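Local coordinates for RNA silencing suppressor p19 (Tomato bushy stunt virus, PDB 4JNX), which probably suppresses RNA silencing by binding siRNA as a homodimer and selecting the duplexes by their length, like a molecular caliper, at residues R63-W68 against R117-L122. Residues are numbered along the deposited sequence; the frame is centred on the assembly and turned at random.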
ATOM      1  N   ARG A  63      -5.170   9.372  18.364  1.00 25.02           N
ATOM      2  CA  ARG A  63      -3.972   8.988  19.140  1.00 24.87           C
ATOM      3  C   ARG A  63      -2.963   8.295  18.231  1.00 25.37           C
ATOM      4  O   ARG A  63      -1.842   8.834  18.060  1.00 23.30           O
ATOM      5  CB  ARG A  63      -4.302   8.122  20.372  1.00 26.79           C
ATOM      6  CG  ARG A  63      -3.109   7.785  21.287  1.00 26.11           C
ATOM      7  CD  ARG A  63      -3.410   6.765  22.399  1.00 27.13           C
ATOM      8  NE  ARG A  63      -3.340   5.366  21.882  1.00 28.63           N
ATOM      9  CZ  ARG A  63      -2.254   4.584  21.839  1.00 28.38           C
ATOM     10  NH1 ARG A  63      -1.089   5.013  22.292  1.00 25.33           N
ATOM     11  NH2 ARG A  63      -2.355   3.334  21.347  1.00 27.24           N
ATOM     12  N   VAL A  64      -3.386   7.215  17.549  1.00 23.72           N
ATOM     13  CA  VAL A  64      -2.379   6.401  16.767  1.00 24.28           C
ATOM     14  C   VAL A  64      -1.880   7.068  15.502  1.00 23.79           C
ATOM     15  O   VAL A  64      -0.805   6.689  15.006  1.00 24.16           O
ATOM     16  CB  VAL A  64      -2.878   4.950  16.471  1.00 22.32           C
ATOM     17  CG1 VAL A  64      -3.254   4.226  17.729  1.00 23.03           C
ATOM     18  CG2 VAL A  64      -4.058   4.924  15.451  1.00 22.85           C
ATOM     19  N   LEU A  65      -2.665   7.987  14.912  1.00 23.45           N
ATOM     20  CA  LEU A  65      -2.221   8.776  13.768  1.00 26.59           C
ATOM     21  C   LEU A  65      -1.073   9.727  14.179  1.00 27.24           C
ATOM     22  O   LEU A  65      -0.259  10.214  13.363  1.00 26.35           O
ATOM     23  CB  LEU A  65      -3.365   9.578  13.023  1.00 25.96           C
ATOM     24  CG  LEU A  65      -4.480   8.810  12.324  1.00 26.74           C
ATOM     25  CD1 LEU A  65      -5.631   9.681  11.789  1.00 29.80           C
ATOM     26  CD2 LEU A  65      -3.848   8.009  11.202  1.00 30.65           C
ATOM     27  N   GLY A  66      -1.011   9.975  15.479  1.00 25.42           N
ATOM     28  CA  GLY A  66       0.088  10.684  15.968  1.00 27.99           C
ATOM     29  C   GLY A  66       1.348   9.861  16.227  1.00 27.50           C
ATOM     30  O   GLY A  66       2.307  10.388  16.791  1.00 27.62           O
ATOM     31  N   SER A  67       1.435   8.606  15.774  1.00 25.37           N
ATOM     32  CA  SER A  67       2.646   7.846  16.117  1.00 23.95           C
ATOM     33  C   SER A  67       3.882   8.167  15.272  1.00 23.79           C
ATOM     34  O   SER A  67       4.998   7.817  15.617  1.00 24.29           O
ATOM     35  CB  SER A  67       2.409   6.356  16.087  1.00 25.19           C
ATOM     36  OG  SER A  67       2.248   5.877  14.729  1.00 22.32           O
ATOM     37  N   TRP A  68       3.682   8.789  14.124  1.00 23.58           N
ATOM     38  CA  TRP A  68       4.801   9.324  13.377  1.00 23.11           C
ATOM     39  C   TRP A  68       4.288  10.529  12.602  1.00 22.34           C
ATOM     40  O   TRP A  68       3.107  10.692  12.404  1.00 24.50           O
ATOM     41  CB  TRP A  68       5.478   8.215  12.531  1.00 22.64           C
ATOM     42  CG  TRP A  68       4.599   7.540  11.575  1.00 22.17           C
ATOM     43  CD1 TRP A  68       3.949   6.360  11.752  1.00 23.48           C
ATOM     44  CD2 TRP A  68       4.236   8.010  10.284  1.00 23.62           C
ATOM     45  NE1 TRP A  68       3.205   6.070  10.674  1.00 23.44           N
ATOM     46  CE2 TRP A  68       3.328   7.043   9.738  1.00 24.84           C
ATOM     47  CE3 TRP A  68       4.558   9.123   9.532  1.00 21.65           C
ATOM     48  CZ2 TRP A  68       2.785   7.164   8.457  1.00 23.78           C
ATOM     49  CZ3 TRP A  68       4.060   9.221   8.218  1.00 24.16           C
ATOM     50  CH2 TRP A  68       3.151   8.242   7.718  1.00 24.26           C
ATOM     51  N   ARG A 117      -2.169   8.550   4.508  1.00 29.92           N
ATOM     52  CA  ARG A 117      -3.465   8.259   3.916  1.00 31.67           C
ATOM     53  C   ARG A 117      -3.815   6.753   3.955  1.00 29.16           C
ATOM     54  O   ARG A 117      -4.932   6.423   4.333  1.00 30.37           O
ATOM     55  CB  ARG A 117      -3.532   8.790   2.507  1.00 34.81           C
ATOM     56  CG  ARG A 117      -3.483  10.301   2.401  1.00 39.70           C
ATOM     57  CD  ARG A 117      -3.087  10.688   0.963  1.00 46.32           C
ATOM     58  NE  ARG A 117      -3.227  12.130   0.671  1.00 46.66           N
ATOM     59  CZ  ARG A 117      -2.541  13.110   1.272  1.00 52.08           C
ATOM     60  NH1 ARG A 117      -1.647  12.868   2.275  1.00 50.63           N
ATOM     61  NH2 ARG A 117      -2.765  14.366   0.897  1.00 53.81           N
ATOM     62  N   SER A 118      -2.855   5.857   3.633  1.00 27.92           N
ATOM     63  CA  SER A 118      -3.131   4.426   3.693  1.00 27.77           C
ATOM     64  C   SER A 118      -3.496   4.021   5.130  1.00 28.74           C
ATOM     65  O   SER A 118      -4.400   3.268   5.379  1.00 26.74           O
ATOM     66  CB  SER A 118      -1.950   3.557   3.245  1.00 29.93           C
ATOM     67  OG  SER A 118      -1.467   3.920   1.954  1.00 33.24           O
ATOM     68  N   LYS A 119      -2.776   4.579   6.073  1.00 28.74           N
ATOM     69  CA  LYS A 119      -2.949   4.213   7.469  1.00 27.58           C
ATOM     70  C   LYS A 119      -4.375   4.631   7.917  1.00 28.23           C
ATOM     71  O   LYS A 119      -5.100   3.842   8.436  1.00 26.50           O
ATOM     72  CB  LYS A 119      -1.880   4.892   8.349  1.00 26.20           C
ATOM     73  CG  LYS A 119      -2.118   4.760   9.822  1.00 25.07           C
ATOM     74  CD  LYS A 119      -0.929   5.389  10.551  1.00 24.85           C
ATOM     75  CE  LYS A 119      -0.985   5.173  12.036  1.00 25.12           C
ATOM     76  NZ  LYS A 119       0.346   5.583  12.647  1.00 23.65           N
ATOM     77  N   GLN A 120      -4.751   5.851   7.622  1.00 29.50           N
ATOM     78  CA  GLN A 120      -6.091   6.280   7.987  1.00 32.84           C
ATOM     79  C   GLN A 120      -7.210   5.481   7.334  1.00 31.74           C
ATOM     80  O   GLN A 120      -8.130   5.102   7.961  1.00 31.06           O
ATOM     81  CB  GLN A 120      -6.332   7.706   7.598  1.00 35.19           C
ATOM     82  CG  GLN A 120      -5.253   8.574   8.050  1.00 39.62           C
ATOM     83  CD  GLN A 120      -5.647  10.008   7.924  1.00 45.75           C
ATOM     84  OE1 GLN A 120      -6.672  10.407   8.501  1.00 44.27           O
ATOM     85  NE2 GLN A 120      -4.852  10.797   7.153  1.00 47.26           N
ATOM     86  N   GLU A 121      -7.034   5.175   6.041  1.00 35.19           N
ATOM     87  CA  GLU A 121      -8.044   4.419   5.314  1.00 33.67           C
ATOM     88  C   GLU A 121      -8.162   3.017   5.787  1.00 31.53           C
ATOM     89  O   GLU A 121      -9.257   2.532   5.963  1.00 32.13           O
ATOM     90  CB  GLU A 121      -7.797   4.447   3.825  1.00 37.72           C
ATOM     91  CG  GLU A 121      -7.860   5.873   3.214  1.00 43.81           C
ATOM     92  CD  GLU A 121      -9.195   6.641   3.369  1.00 51.60           C
ATOM     93  OE1 GLU A 121     -10.056   6.606   2.436  1.00 55.93           O
ATOM     94  OE2 GLU A 121      -9.371   7.319   4.436  1.00 53.44           O
ATOM     95  N   LEU A 122      -7.028   2.369   6.101  1.00 30.98           N
ATOM     96  CA  LEU A 122      -7.083   1.041   6.597  1.00 29.26           C
ATOM     97  C   LEU A 122      -7.688   0.953   8.018  1.00 30.04           C
ATOM     98  O   LEU A 122      -8.364  -0.018   8.341  1.00 30.43           O
ATOM     99  CB  LEU A 122      -5.712   0.350   6.634  1.00 26.88           C
ATOM    100  CG  LEU A 122      -5.607  -1.095   7.080  1.00 26.70           C
ATOM    101  CD1 LEU A 122      -6.592  -2.117   6.354  1.00 25.92           C
ATOM    102  CD2 LEU A 122      -4.120  -1.595   7.101  1.00 26.56           C
TER
HETATM  103  O   HOH W   1       1.032   8.436  11.957  1.00 23.86           O
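K119 leaves helix 108-123 fully extended, CG trans to its own N (chi1 170°) and each later torsion near 180°, and so reaches straight to V64 and the residues after it, where its ammonium group meets V64, S67 and W68. A chi1 of 58° tucks the W68 ring back over its own backbone, beside that group. K119 NZ donates to V64 O at 2.8 Å, tilted out of the carbonyl plane, while S67 N bonds the same oxygen from the opposite face. S67 OG lies 2.8 Å from K119 NZ. A water accepts from K119 NZ at 3.0 Å and donates to L65 O and W68 O, tying the lysine to the backbone of L65 and W68; it also sits over one face of the indole, toward the rim. E39, on strand 36-43, completes the cluster: its carboxylate forms a salt bridge with K119 and hydrogen bonds with S67 OG and W68 NE1.

Apolar packing flanks the lysine stem. L65 CD2 rests against K119 CG at 3.9 Å, the two side chains running past each other in opposite directions. L65 also crosses Q120 at about a right angle, its CD2 3.5 Å from Q120 CG, and its CD1 is 3.5 Å from Q120 OE1.

The contact thus joins the two helices on one face of the p19 core sheet. A carbonyl, a water and a carboxylate together satisfy the buried ammonium, and the nearby negative charge of E39 would be expected to favour its protonated form.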